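Oxidoreductase (Methanosarcina mazei, PDB 3KA7) binds flavin-adenine dinucleotide and is probably a flavin-dependent oxidoreductase related to the amine oxidases, its substrate not established. Local coordinates at residues A53-P58 / G193-I198; G62-C67 / E408-A413; Y395-G400 / M417-K422. All blocks are in the same frame, centred on the assembly; numbering follows the deposited sequence.

Contact 1 of 3, residues A53-P58 / G193-I198. With FAD (flavin-adenine dinucleotide), chain B.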
loop_
_atom_site.group_PDB
_atom_site.type_symbol
_atom_site.label_atom_id
_atom_site.label_comp_id
_atom_site.label_asym_id
_atom_site.label_seq_id
_atom_site.Cartn_x
_atom_site.Cartn_y
_atom_site.Cartn_z
ATOM N N ALA A 53 -4.184 -0.667 -5.677
ATOM C CA ALA A 53 -2.745 -0.454 -5.860
ATOM C C ALA A 53 -2.342 -0.056 -7.286
ATOM O O ALA A 53 -2.943 -0.487 -8.268
ATOM C CB ALA A 53 -1.979 -1.700 -5.420
ATOM N N PHE A 54 -1.302 0.764 -7.383
ATOM C CA PHE A 54 -0.904 1.357 -8.647
ATOM C C PHE A 54 -0.022 0.392 -9.443
ATOM O O PHE A 54 0.943 0.817 -10.079
ATOM C CB PHE A 54 -0.139 2.661 -8.389
ATOM C CG PHE A 54 -1.010 3.864 -8.099
ATOM C CD1 PHE A 54 -0.828 5.041 -8.813
ATOM C CD2 PHE A 54 -1.969 3.845 -7.107
ATOM C CE1 PHE A 54 -1.600 6.173 -8.541
ATOM C CE2 PHE A 54 -2.740 4.980 -6.831
ATOM C CZ PHE A 54 -2.564 6.125 -7.552
ATOM N N HIS A 55 -0.344 -0.905 -9.421
ATOM C CA HIS A 55 0.433 -1.871 -10.234
ATOM C C HIS A 55 1.935 -1.818 -9.948
ATOM O O HIS A 55 2.766 -1.988 -10.855
ATOM C CB HIS A 55 0.184 -1.628 -11.724
ATOM C CG HIS A 55 -1.193 -2.016 -12.177
ATOM N ND1 HIS A 55 -1.923 -1.267 -13.079
ATOM C CD2 HIS A 55 -1.970 -3.074 -11.851
ATOM C CE1 HIS A 55 -3.090 -1.855 -13.291
ATOM N NE2 HIS A 55 -3.142 -2.949 -12.556
HETATM N N MSE A 56 2.288 -1.592 -8.686
HETATM C CA MSE A 56 3.679 -1.359 -8.331
HETATM C C MSE A 56 3.986 -1.924 -6.949
HETATM O O MSE A 56 3.145 -1.841 -6.043
HETATM C CB MSE A 56 3.956 0.152 -8.388
HETATM C CG MSE A 56 5.394 0.560 -8.179
HETATM SE SE MSE A 56 5.618 2.455 -8.501
HETATM C CE MSE A 56 6.155 2.316 -10.381
ATOM N N LEU A 57 5.171 -2.525 -6.803
ATOM C CA LEU A 57 5.679 -2.995 -5.510
ATOM C C LEU A 57 6.701 -1.990 -4.976
ATOM O O LEU A 57 7.620 -1.590 -5.700
ATOM C CB LEU A 57 6.360 -4.362 -5.648
ATOM C CG LEU A 57 5.521 -5.536 -6.171
ATOM C CD1 LEU A 57 6.319 -6.844 -6.124
ATOM C CD2 LEU A 57 4.235 -5.675 -5.399
ATOM N N PRO A 58 6.547 -1.576 -3.711
ATOM C CA PRO A 58 7.434 -0.567 -3.133
ATOM C C PRO A 58 8.920 -0.954 -3.187
ATOM O O PRO A 58 9.787 -0.082 -3.395
ATOM C CB PRO A 58 6.946 -0.473 -1.684
ATOM C CG PRO A 58 5.491 -0.785 -1.787
ATOM C CD PRO A 58 5.428 -1.906 -2.807
ATOM N N GLY A 193 1.728 -8.016 -15.992
ATOM C CA GLY A 193 0.298 -8.252 -15.872
ATOM C C GLY A 193 -0.349 -7.325 -14.854
ATOM O O GLY A 193 -1.550 -7.410 -14.596
ATOM N N GLY A 194 0.454 -6.453 -14.258
ATOM C CA GLY A 194 -0.012 -5.596 -13.156
ATOM C C GLY A 194 -0.306 -6.391 -11.891
ATOM O O GLY A 194 0.167 -7.526 -11.725
ATOM N N CYS A 195 -1.092 -5.801 -10.994
ATOM C CA CYS A 195 -1.455 -6.455 -9.742
ATOM C C CYS A 195 -1.945 -7.877 -9.976
ATOM O O CYS A 195 -1.565 -8.802 -9.254
ATOM C CB CYS A 195 -2.558 -5.682 -9.032
ATOM S SG CYS A 195 -2.027 -4.110 -8.347
ATOM N N LYS A 196 -2.806 -8.050 -10.968
ATOM C CA LYS A 196 -3.388 -9.372 -11.210
ATOM C C LYS A 196 -2.324 -10.442 -11.526
ATOM O O LYS A 196 -2.539 -11.621 -11.267
ATOM C CB LYS A 196 -4.448 -9.312 -12.318
ATOM C CG LYS A 196 -5.286 -10.587 -12.423
ATOM C CD LYS A 196 -6.279 -10.503 -13.578
ATOM C CE LYS A 196 -6.658 -11.916 -14.055
ATOM N NZ LYS A 196 -7.105 -12.721 -12.897
ATOM N N GLY A 197 -1.178 -10.036 -12.063
ATOM C CA GLY A 197 -0.107 -11.000 -12.326
ATOM C C GLY A 197 0.290 -11.725 -11.056
ATOM O O GLY A 197 0.531 -12.942 -11.059
ATOM N N ILE A 198 0.359 -10.974 -9.958
ATOM C CA ILE A 198 0.736 -11.533 -8.671
ATOM C C ILE A 198 -0.392 -12.395 -8.105
ATOM O O ILE A 198 -0.154 -13.496 -7.588
ATOM C CB ILE A 198 1.144 -10.402 -7.683
ATOM C CG1 ILE A 198 2.474 -9.779 -8.142
ATOM C CG2 ILE A 198 1.240 -10.927 -6.242
ATOM C CD1 ILE A 198 2.817 -8.474 -7.463
HETATM P PA FAD B . -7.803 -6.481 1.048
HETATM O O1A FAD B . -8.390 -5.531 2.059
HETATM O O2A FAD B . -7.414 -5.891 -0.287
HETATM O O5B FAD B . -8.835 -7.685 0.797
HETATM C C5B FAD B . -9.790 -8.018 1.797
HETATM C C4B FAD B . -10.736 -9.002 1.102
HETATM O O4B FAD B . -11.701 -9.511 2.002
HETATM C C3B FAD B . -11.492 -8.317 -0.040
HETATM O O3B FAD B . -11.301 -9.027 -1.254
HETATM C C2B FAD B . -12.953 -8.361 0.413
HETATM O O2B FAD B . -13.865 -8.490 -0.661
HETATM C C1B FAD B . -12.968 -9.562 1.350
HETATM N N9A FAD B . -13.999 -9.525 2.396
HETATM C C8A FAD B . -14.408 -8.472 3.189
HETATM N N7A FAD B . -15.348 -8.940 4.060
HETATM C C5A FAD B . -15.522 -10.267 3.816
HETATM C C6A FAD B . -16.355 -11.226 4.373
HETATM N N6A FAD B . -17.099 -10.931 5.434
HETATM N N1A FAD B . -16.302 -12.520 3.895
HETATM C C2A FAD B . -15.447 -12.869 2.869
HETATM N N3A FAD B . -14.624 -11.913 2.311
HETATM C C4A FAD B . -14.679 -10.641 2.784
HETATM N N1 FAD B . 0.175 -0.962 -2.239
HETATM C C2 FAD B . 1.407 -1.149 -2.842
HETATM O O2 FAD B . 2.200 -1.979 -2.377
HETATM N N3 FAD B . 1.745 -0.383 -3.946
HETATM C C4 FAD B . 0.869 0.564 -4.448
HETATM O O4 FAD B . 1.163 1.248 -5.428
HETATM C C4X FAD B . -0.363 0.757 -3.841
HETATM N N5 FAD B . -1.238 1.719 -4.327
HETATM C C5X FAD B . -2.470 1.887 -3.717
HETATM C C6 FAD B . -3.368 2.837 -4.204
HETATM C C7 FAD B . -4.614 2.996 -3.608
HETATM C C7M FAD B . -5.562 4.034 -4.153
HETATM C C8 FAD B . -4.949 2.201 -2.520
HETATM C C8M FAD B . -6.282 2.346 -1.843
HETATM C C9 FAD B . -4.053 1.258 -2.023
HETATM C C9A FAD B . -2.810 1.094 -2.628
HETATM N N10 FAD B . -1.914 0.154 -2.135
HETATM C C10 FAD B . -0.700 -0.021 -2.740
HETATM C "C1'" FAD B . -2.217 -0.642 -0.909
HETATM C "C2'" FAD B . -2.699 -2.035 -1.331
HETATM O "O2'" FAD B . -3.659 -1.909 -2.376
HETATM C "C3'" FAD B . -3.309 -2.737 -0.121
HETATM O "O3'" FAD B . -2.441 -2.582 0.996
HETATM C "C4'" FAD B . -3.575 -4.230 -0.292
HETATM O "O4'" FAD B . -4.251 -4.516 -1.500
HETATM C "C5'" FAD B . -4.473 -4.650 0.866
HETATM O "O5'" FAD B . -4.482 -6.056 0.900
HETATM P P FAD B . -5.116 -6.821 2.139
HETATM O O1P FAD B . -4.316 -8.074 2.395
HETATM O O2P FAD B . -5.292 -5.917 3.342
HETATM O O3P FAD B . -6.574 -7.316 1.670
#

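Contact 2 of 3, residues G62-C67 / E408-A413. With FAD (flavin-adenine dinucleotide), chain B.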
loop_
_atom_site.group_PDB
_atom_site.type_symbol
_atom_site.label_atom_id
_atom_site.label_comp_id
_atom_site.label_asym_id
_atom_site.label_seq_id
_atom_site.Cartn_x
_atom_site.Cartn_y
_atom_site.Cartn_z
ATOM N N GLY A 62 13.113 -7.019 -5.071
ATOM C CA GLY A 62 14.010 -7.331 -3.955
ATOM C C GLY A 62 13.403 -7.394 -2.561
ATOM O O GLY A 62 14.097 -7.724 -1.594
ATOM N N GLY A 63 12.118 -7.080 -2.433
ATOM C CA GLY A 63 11.543 -6.868 -1.099
ATOM C C GLY A 63 10.815 -8.068 -0.534
ATOM O O GLY A 63 10.814 -9.131 -1.141
ATOM N N PRO A 64 10.180 -7.897 0.638
ATOM C CA PRO A 64 9.497 -8.995 1.323
ATOM C C PRO A 64 8.435 -9.685 0.470
ATOM O O PRO A 64 8.279 -10.899 0.577
ATOM C CB PRO A 64 8.839 -8.310 2.517
ATOM C CG PRO A 64 9.735 -7.139 2.807
ATOM C CD PRO A 64 10.176 -6.660 1.440
ATOM N N LEU A 65 7.707 -8.937 -0.355
ATOM C CA LEU A 65 6.679 -9.566 -1.195
ATOM C C LEU A 65 7.321 -10.448 -2.265
ATOM O O LEU A 65 6.942 -11.614 -2.438
ATOM C CB LEU A 65 5.751 -8.533 -1.829
ATOM C CG LEU A 65 4.622 -9.154 -2.662
ATOM C CD1 LEU A 65 3.776 -10.070 -1.788
ATOM C CD2 LEU A 65 3.753 -8.096 -3.267
ATOM N N ALA A 66 8.309 -9.897 -2.967
ATOM C CA ALA A 66 9.003 -10.653 -4.001
ATOM C C ALA A 66 9.629 -11.890 -3.390
ATOM O O ALA A 66 9.610 -12.974 -3.989
ATOM C CB ALA A 66 10.069 -9.795 -4.692
ATOM N N CYS A 67 10.176 -11.740 -2.188
ATOM C CA CYS A 67 10.782 -12.875 -1.498
ATOM C C CYS A 67 9.751 -13.940 -1.126
ATOM O O CYS A 67 9.978 -15.138 -1.318
ATOM C CB CYS A 67 11.511 -12.398 -0.252
ATOM S SG CYS A 67 12.928 -11.374 -0.661
ATOM N N GLU A 408 3.316 -0.265 2.472
ATOM C CA GLU A 408 2.192 -0.868 1.742
ATOM C C GLU A 408 2.258 -2.401 1.686
ATOM O O GLU A 408 2.342 -3.044 2.726
ATOM C CB GLU A 408 2.087 -0.268 0.334
ATOM C CG GLU A 408 2.006 1.275 0.279
ATOM C CD GLU A 408 0.680 1.833 0.784
ATOM O OE1 GLU A 408 -0.282 1.053 0.984
ATOM O OE2 GLU A 408 0.592 3.067 0.969
ATOM N N VAL A 409 2.240 -2.997 0.492
ATOM C CA VAL A 409 2.230 -4.479 0.439
ATOM C C VAL A 409 3.488 -5.172 0.974
ATOM O O VAL A 409 3.446 -6.351 1.317
ATOM C CB VAL A 409 1.826 -5.061 -0.940
ATOM C CG1 VAL A 409 0.440 -4.540 -1.343
ATOM C CG2 VAL A 409 2.869 -4.745 -2.005
ATOM N N GLU A 410 4.600 -4.449 1.059
ATOM C CA GLU A 410 5.788 -5.011 1.697
ATOM C C GLU A 410 5.477 -5.225 3.187
ATOM O O GLU A 410 5.821 -6.258 3.777
ATOM C CB GLU A 410 7.008 -4.100 1.498
ATOM C CG GLU A 410 7.271 -3.667 0.053
ATOM C CD GLU A 410 7.643 -4.805 -0.893
ATOM O OE1 GLU A 410 7.759 -5.973 -0.445
ATOM O OE2 GLU A 410 7.827 -4.517 -2.099
ATOM N N GLY A 411 4.788 -4.256 3.785
ATOM C CA GLY A 411 4.307 -4.420 5.150
ATOM C C GLY A 411 3.303 -5.546 5.274
ATOM O O GLY A 411 3.307 -6.280 6.253
ATOM N N VAL A 412 2.415 -5.682 4.290
ATOM C CA VAL A 412 1.458 -6.779 4.320
ATOM C C VAL A 412 2.214 -8.104 4.334
ATOM O O VAL A 412 1.926 -8.987 5.143
ATOM C CB VAL A 412 0.511 -6.746 3.106
ATOM C CG1 VAL A 412 -0.314 -8.041 3.042
ATOM C CG2 VAL A 412 -0.393 -5.530 3.185
ATOM N N ALA A 413 3.209 -8.227 3.455
ATOM C CA ALA A 413 4.014 -9.460 3.387
ATOM C C ALA A 413 4.727 -9.765 4.717
ATOM O O ALA A 413 4.691 -10.900 5.205
ATOM C CB ALA A 413 5.017 -9.358 2.243
HETATM P PA FAD B . -7.803 -6.481 1.048
HETATM O O1A FAD B . -8.390 -5.531 2.059
HETATM O O2A FAD B . -7.414 -5.891 -0.287
HETATM O O5B FAD B . -8.835 -7.685 0.797
HETATM C C5B FAD B . -9.790 -8.018 1.797
HETATM C C4B FAD B . -10.736 -9.002 1.102
HETATM O O4B FAD B . -11.701 -9.511 2.002
HETATM C C3B FAD B . -11.492 -8.317 -0.040
HETATM O O3B FAD B . -11.301 -9.027 -1.254
HETATM C C2B FAD B . -12.953 -8.361 0.413
HETATM O O2B FAD B . -13.865 -8.490 -0.661
HETATM C C1B FAD B . -12.968 -9.562 1.350
HETATM N N9A FAD B . -13.999 -9.525 2.396
HETATM C C8A FAD B . -14.408 -8.472 3.189
HETATM N N7A FAD B . -15.348 -8.940 4.060
HETATM C C5A FAD B . -15.522 -10.267 3.816
HETATM C C6A FAD B . -16.355 -11.226 4.373
HETATM N N6A FAD B . -17.099 -10.931 5.434
HETATM N N1A FAD B . -16.302 -12.520 3.895
HETATM C C2A FAD B . -15.447 -12.869 2.869
HETATM N N3A FAD B . -14.624 -11.913 2.311
HETATM C C4A FAD B . -14.679 -10.641 2.784
HETATM N N1 FAD B . 0.175 -0.962 -2.239
HETATM C C2 FAD B . 1.407 -1.149 -2.842
HETATM O O2 FAD B . 2.200 -1.979 -2.377
HETATM N N3 FAD B . 1.745 -0.383 -3.946
HETATM C C4 FAD B . 0.869 0.564 -4.448
HETATM O O4 FAD B . 1.163 1.248 -5.428
HETATM C C4X FAD B . -0.363 0.757 -3.841
HETATM N N5 FAD B . -1.238 1.719 -4.327
HETATM C C5X FAD B . -2.470 1.887 -3.717
HETATM C C6 FAD B . -3.368 2.837 -4.204
HETATM C C7 FAD B . -4.614 2.996 -3.608
HETATM C C7M FAD B . -5.562 4.034 -4.153
HETATM C C8 FAD B . -4.949 2.201 -2.520
HETATM C C8M FAD B . -6.282 2.346 -1.843
HETATM C C9 FAD B . -4.053 1.258 -2.023
HETATM C C9A FAD B . -2.810 1.094 -2.628
HETATM N N10 FAD B . -1.914 0.154 -2.135
HETATM C C10 FAD B . -0.700 -0.021 -2.740
HETATM C "C1'" FAD B . -2.217 -0.642 -0.909
HETATM C "C2'" FAD B . -2.699 -2.035 -1.331
HETATM O "O2'" FAD B . -3.659 -1.909 -2.376
HETATM C "C3'" FAD B . -3.309 -2.737 -0.121
HETATM O "O3'" FAD B . -2.441 -2.582 0.996
HETATM C "C4'" FAD B . -3.575 -4.230 -0.292
HETATM O "O4'" FAD B . -4.251 -4.516 -1.500
HETATM C "C5'" FAD B . -4.473 -4.650 0.866
HETATM O "O5'" FAD B . -4.482 -6.056 0.900
HETATM P P FAD B . -5.116 -6.821 2.139
HETATM O O1P FAD B . -4.316 -8.074 2.395
HETATM O O2P FAD B . -5.292 -5.917 3.342
HETATM O O3P FAD B . -6.574 -7.316 1.670
HETATM O O HOH W 1 8.976 -6.897 -3.104
#

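Contact 3 of 3, residues Y395-G400 / M417-K422. With FAD (flavin-adenine dinucleotide), chain B.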
loop_
_atom_site.group_PDB
_atom_site.type_symbol
_atom_site.label_atom_id
_atom_site.label_comp_id
_atom_site.label_asym_id
_atom_site.label_seq_id
_atom_site.Cartn_x
_atom_site.Cartn_y
_atom_site.Cartn_z
ATOM N N TYR A 395 -5.798 -15.299 13.641
ATOM C CA TYR A 395 -4.845 -14.238 13.303
ATOM C C TYR A 395 -5.403 -13.285 12.243
ATOM O O TYR A 395 -6.252 -13.664 11.440
ATOM C CB TYR A 395 -3.539 -14.841 12.786
ATOM C CG TYR A 395 -2.802 -15.676 13.827
ATOM C CD1 TYR A 395 -1.862 -15.094 14.667
ATOM C CD2 TYR A 395 -3.062 -17.034 13.967
ATOM C CE1 TYR A 395 -1.186 -15.850 15.628
ATOM C CE2 TYR A 395 -2.399 -17.798 14.927
ATOM C CZ TYR A 395 -1.456 -17.196 15.748
ATOM O OH TYR A 395 -0.785 -17.940 16.707
ATOM N N VAL A 396 -4.909 -12.055 12.251
ATOM C CA VAL A 396 -5.312 -11.048 11.265
ATOM C C VAL A 396 -4.125 -10.674 10.391
ATOM O O VAL A 396 -3.039 -10.359 10.896
ATOM C CB VAL A 396 -5.847 -9.773 11.951
ATOM C CG1 VAL A 396 -6.126 -8.669 10.900
ATOM C CG2 VAL A 396 -7.076 -10.108 12.769
ATOM N N VAL A 397 -4.331 -10.719 9.077
ATOM C CA VAL A 397 -3.312 -10.287 8.132
ATOM C C VAL A 397 -3.886 -9.244 7.180
ATOM O O VAL A 397 -5.103 -9.051 7.112
ATOM C CB VAL A 397 -2.774 -11.460 7.310
ATOM C CG1 VAL A 397 -2.155 -12.509 8.251
ATOM C CG2 VAL A 397 -3.895 -12.091 6.475
ATOM N N GLY A 398 -3.007 -8.578 6.438
ATOM C CA GLY A 398 -3.462 -7.523 5.530
ATOM C C GLY A 398 -2.943 -6.172 5.975
ATOM O O GLY A 398 -2.134 -6.089 6.904
ATOM N N ASP A 399 -3.390 -5.114 5.308
ATOM C CA ASP A 399 -2.829 -3.800 5.591
ATOM C C ASP A 399 -3.405 -3.128 6.845
ATOM O O ASP A 399 -3.116 -1.960 7.117
ATOM C CB ASP A 399 -2.803 -2.895 4.340
ATOM C CG ASP A 399 -4.175 -2.339 3.956
ATOM O OD1 ASP A 399 -5.163 -2.500 4.716
ATOM O OD2 ASP A 399 -4.257 -1.739 2.868
ATOM N N GLY A 400 -4.194 -3.878 7.605
ATOM C CA GLY A 400 -4.605 -3.458 8.950
ATOM C C GLY A 400 -3.726 -4.088 10.010
ATOM O O GLY A 400 -3.903 -3.850 11.212
HETATM N N MSE A 417 4.319 -13.120 7.040
HETATM C CA MSE A 417 5.492 -13.908 7.442
HETATM C C MSE A 417 5.519 -14.096 8.957
HETATM O O MSE A 417 5.837 -15.175 9.456
HETATM C CB MSE A 417 6.783 -13.232 6.982
HETATM C CG MSE A 417 6.995 -13.237 5.476
HETATM SE SE MSE A 417 8.555 -12.155 5.025
HETATM C CE MSE A 417 8.945 -12.870 3.247
ATOM N N SER A 418 5.171 -13.044 9.690
ATOM C CA SER A 418 5.149 -13.109 11.155
ATOM C C SER A 418 4.155 -14.152 11.670
ATOM O O SER A 418 4.465 -14.953 12.561
ATOM C CB SER A 418 4.838 -11.727 11.738
ATOM O OG SER A 418 4.682 -11.804 13.142
ATOM N N VAL A 419 2.957 -14.151 11.095
ATOM C CA VAL A 419 1.934 -15.123 11.448
ATOM C C VAL A 419 2.389 -16.539 11.120
ATOM O O VAL A 419 2.248 -17.456 11.935
ATOM C CB VAL A 419 0.624 -14.820 10.720
ATOM C CG1 VAL A 419 -0.337 -15.978 10.821
ATOM C CG2 VAL A 419 0.006 -13.539 11.280
HETATM N N MSE A 420 2.927 -16.715 9.921
HETATM C CA MSE A 420 3.377 -18.034 9.487
HETATM C C MSE A 420 4.424 -18.586 10.457
HETATM O O MSE A 420 4.404 -19.766 10.795
HETATM C CB MSE A 420 3.959 -17.955 8.077
HETATM C CG MSE A 420 2.966 -17.508 7.000
HETATM SE SE MSE A 420 1.475 -18.732 6.753
HETATM C CE MSE A 420 0.048 -17.720 7.654
ATOM N N GLU A 421 5.336 -17.728 10.899
ATOM C CA GLU A 421 6.391 -18.146 11.821
ATOM C C GLU A 421 5.793 -18.537 13.165
ATOM O O GLU A 421 6.262 -19.470 13.825
ATOM C CB GLU A 421 7.422 -17.031 11.989
ATOM C CG GLU A 421 8.176 -16.701 10.698
ATOM C CD GLU A 421 8.835 -15.329 10.716
ATOM O OE1 GLU A 421 9.008 -14.753 11.812
ATOM O OE2 GLU A 421 9.180 -14.820 9.623
ATOM N N LYS A 422 4.746 -17.828 13.564
ATOM C CA LYS A 422 4.058 -18.137 14.808
ATOM C C LYS A 422 3.334 -19.469 14.707
ATOM O O LYS A 422 3.420 -20.282 15.632
ATOM C CB LYS A 422 3.077 -17.015 15.179
ATOM C CG LYS A 422 3.757 -15.772 15.733
ATOM C CD LYS A 422 2.764 -14.637 15.981
ATOM C CE LYS A 422 3.473 -13.417 16.560
ATOM N NZ LYS A 422 2.518 -12.315 16.846
HETATM P PA FAD B . -7.803 -6.481 1.048
HETATM O O1A FAD B . -8.390 -5.531 2.059
HETATM O O2A FAD B . -7.414 -5.891 -0.287
HETATM O O5B FAD B . -8.835 -7.685 0.797
HETATM C C5B FAD B . -9.790 -8.018 1.797
HETATM C C4B FAD B . -10.736 -9.002 1.102
HETATM O O4B FAD B . -11.701 -9.511 2.002
HETATM C C3B FAD B . -11.492 -8.317 -0.040
HETATM O O3B FAD B . -11.301 -9.027 -1.254
HETATM C C2B FAD B . -12.953 -8.361 0.413
HETATM O O2B FAD B . -13.865 -8.490 -0.661
HETATM C C1B FAD B . -12.968 -9.562 1.350
HETATM N N9A FAD B . -13.999 -9.525 2.396
HETATM C C8A FAD B . -14.408 -8.472 3.189
HETATM N N7A FAD B . -15.348 -8.940 4.060
HETATM C C5A FAD B . -15.522 -10.267 3.816
HETATM C C6A FAD B . -16.355 -11.226 4.373
HETATM N N6A FAD B . -17.099 -10.931 5.434
HETATM N N1A FAD B . -16.302 -12.520 3.895
HETATM C C2A FAD B . -15.447 -12.869 2.869
HETATM N N3A FAD B . -14.624 -11.913 2.311
HETATM C C4A FAD B . -14.679 -10.641 2.784
HETATM N N1 FAD B . 0.175 -0.962 -2.239
HETATM C C2 FAD B . 1.407 -1.149 -2.842
HETATM O O2 FAD B . 2.200 -1.979 -2.377
HETATM N N3 FAD B . 1.745 -0.383 -3.946
HETATM C C4 FAD B . 0.869 0.564 -4.448
HETATM O O4 FAD B . 1.163 1.248 -5.428
HETATM C C4X FAD B . -0.363 0.757 -3.841
HETATM N N5 FAD B . -1.238 1.719 -4.327
HETATM C C5X FAD B . -2.470 1.887 -3.717
HETATM C C6 FAD B . -3.368 2.837 -4.204
HETATM C C7 FAD B . -4.614 2.996 -3.608
HETATM C C7M FAD B . -5.562 4.034 -4.153
HETATM C C8 FAD B . -4.949 2.201 -2.520
HETATM C C8M FAD B . -6.282 2.346 -1.843
HETATM C C9 FAD B . -4.053 1.258 -2.023
HETATM C C9A FAD B . -2.810 1.094 -2.628
HETATM N N10 FAD B . -1.914 0.154 -2.135
HETATM C C10 FAD B . -0.700 -0.021 -2.740
HETATM C "C1'" FAD B . -2.217 -0.642 -0.909
HETATM C "C2'" FAD B . -2.699 -2.035 -1.331
HETATM O "O2'" FAD B . -3.659 -1.909 -2.376
HETATM C "C3'" FAD B . -3.309 -2.737 -0.121
HETATM O "O3'" FAD B . -2.441 -2.582 0.996
HETATM C "C4'" FAD B . -3.575 -4.230 -0.292
HETATM O "O4'" FAD B . -4.251 -4.516 -1.500
HETATM C "C5'" FAD B . -4.473 -4.650 0.866
HETATM O "O5'" FAD B . -4.482 -6.056 0.900
HETATM P P FAD B . -5.116 -6.821 2.139
HETATM O O1P FAD B . -4.316 -8.074 2.395
HETATM O O2P FAD B . -5.292 -5.917 3.342
HETATM O O3P FAD B . -6.574 -7.316 1.670
#

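Contact 1 of 3, residues A53-P58 / G193-I198
Cys195 and His55 bury the most surface here. The imidazole of His55 points its CD2 at the start of helix 195-208. CD2 lies 3.0 Å from Cys195 N, near the ring plane, and 3.4 Å from Gly194 CA. Cys195 SG lies obliquely off the same ring, 4.7 Å from its centroid. The sulfur also touches Ala53, with SG 3.8 Å from CB. Further along, Leu57 and Ile198 meet tip to tip, Leu57 CD2 lying 3.8 Å from Ile198 CD1. No hydrogen bond crosses the contact. The loop 53-58 instead spends backbone groups on the flavin: Phe54 N donates to FAD O4 at 3.2 Å, and FAD N3 donates a weak hydrogen bond to Met56 O. Ala53 CB packs on the isoalloxazine ring system, 3.3 Å from FAD C4X. The loop thus lies between the flavin and the helix start. It follows strand 47-50 and leads to helix 64-71. Leu57 also touches helix 408-421, His55 touches strand 326-334, and Ile198 touches strand 189-191.

Contact 2 of 3, residues G62-C67 / E408-A413
Gly63 and Glu410 meet where helix 64-71 begins beside helix 408-421. Gly63 is the N-cap residue, and its carbonyl carbon lies 3.7 Å from Glu410 OE1. Gly63 N also gives a weak hydrogen bond to a water.

Pro64 opens the helix. Its side chain lies roughly perpendicular to that of Glu410, with CD 3.1 Å from Glu410 OE1. Its other side-chain neighbour is Ala413, and the two CB atoms are 4.0 Å apart.

Leu65 makes the polar link. Its backbone N donates to Glu410 OE1 at 3.0 Å, with an angle of 168° at the hydrogen. The N-H points almost straight down the C-O bond of the carboxylate. Glu410 is bent at chi2 (-65°), which turns CD back from an extended path. The CD2 methyl of Leu65 packs against Val409 CG2 at 3.7 Å, and its CB faces Ala413 CB.

Ala66 N donates to the same water, which in turn donates to Glu410 OE2 at 2.8 Å. OE2 also accepts from Asn59 N.

Val409 N donates to FAD O2, although the placing of that oxygen is less certain. The start of helix 408-421 thus lies beside the pyrimidine end of the flavin.

The chemistry is that of a buried carboxylate at a helix start. Glu410 OE1 takes the N-H of Leu65. OE2 takes the N-H of Asn59 and a proton from the water. That water also accepts from Gly63 N and Ala66 N, so it ties the first turn of helix 64-71 to the carboxylate a second time. The positive end of the helix dipole is near. Such a setting would be expected to favour the charged form.

Contact 3 of 3, residues Y395-G400 / M417-K422
The ring of Tyr395 lies beside Val419 and Lys422, and both approach it obliquely. Val419 CG1 comes to 3.9 Å from Tyr395 CG, at the root of the ring. Lys422 CD lies 4.1 Å from Tyr395 CE1, further out. This is the strand-to-helix packing of a Rossmann-type dinucleotide-binding domain. Strand 394-396 is an outermost strand of the parallel sheet of five, and helix 408-421 packs against it.

Val419 carries most of the helix side. Its CG1 is anti to the backbone N (chi1 167°) and faces the tyrosine. Its CG2 faces Val397, 3.9 Å from Val397 CG1, and also comes within 4.1 Å of Tyr395 CB. The side chains of Tyr395 and Val419 pass each other, pointing opposite ways. Those of Val397 and Val419 are roughly perpendicular. Between the two segments the contact is apolar, with no hydrogen bond.

Lys422 is extended beyond CG and brings CD near the CE1 corner of the tyrosine ring. Its NZ forms a salt bridge with Glu388, so the charge is met outside the two segments. Ile245 of the adjacent strand 243-246 touches Tyr395, Val397 and Val419.

Past the strand the chain turns to the cofactor. Gly398 has a positive phi (114°), and its CA lies 3.3 Å from FAD O2P of the flavin-side phosphate. Asp399 binds FAD through both its backbone and its side chain. Its OD1 accepts from Arg378 N, and its OD2 forms a salt bridge with Arg38. Asp399 N donates to FAD O2P at 2.9 Å and 164°. FAD O3' donates to Asp399 OD2 at 2.7 Å.

In the fold
All three contacts touch the same FAD. Contact 1 holds the pyrimidine part of the flavin through O4 and N3. Contact 2 lies at the same end, beside O2. Contact 3 meets the ribityl chain and the adjoining phosphate. Contacts 1 and 2 have centres 12 Å apart and share an apolar patch, where Leu57 and Val409 touch. Contacts 2 and 3 have centres 13 Å apart and both use helix 408-421. They meet where Val412 CG2 lies 3.7 Å from Asp399 N. Contacts 1 and 3 do not touch: their nearest atoms are about 9 Å apart. Helix 408-421 thus begins at the flavin and, through Val412, packs on the loop that binds the phosphate.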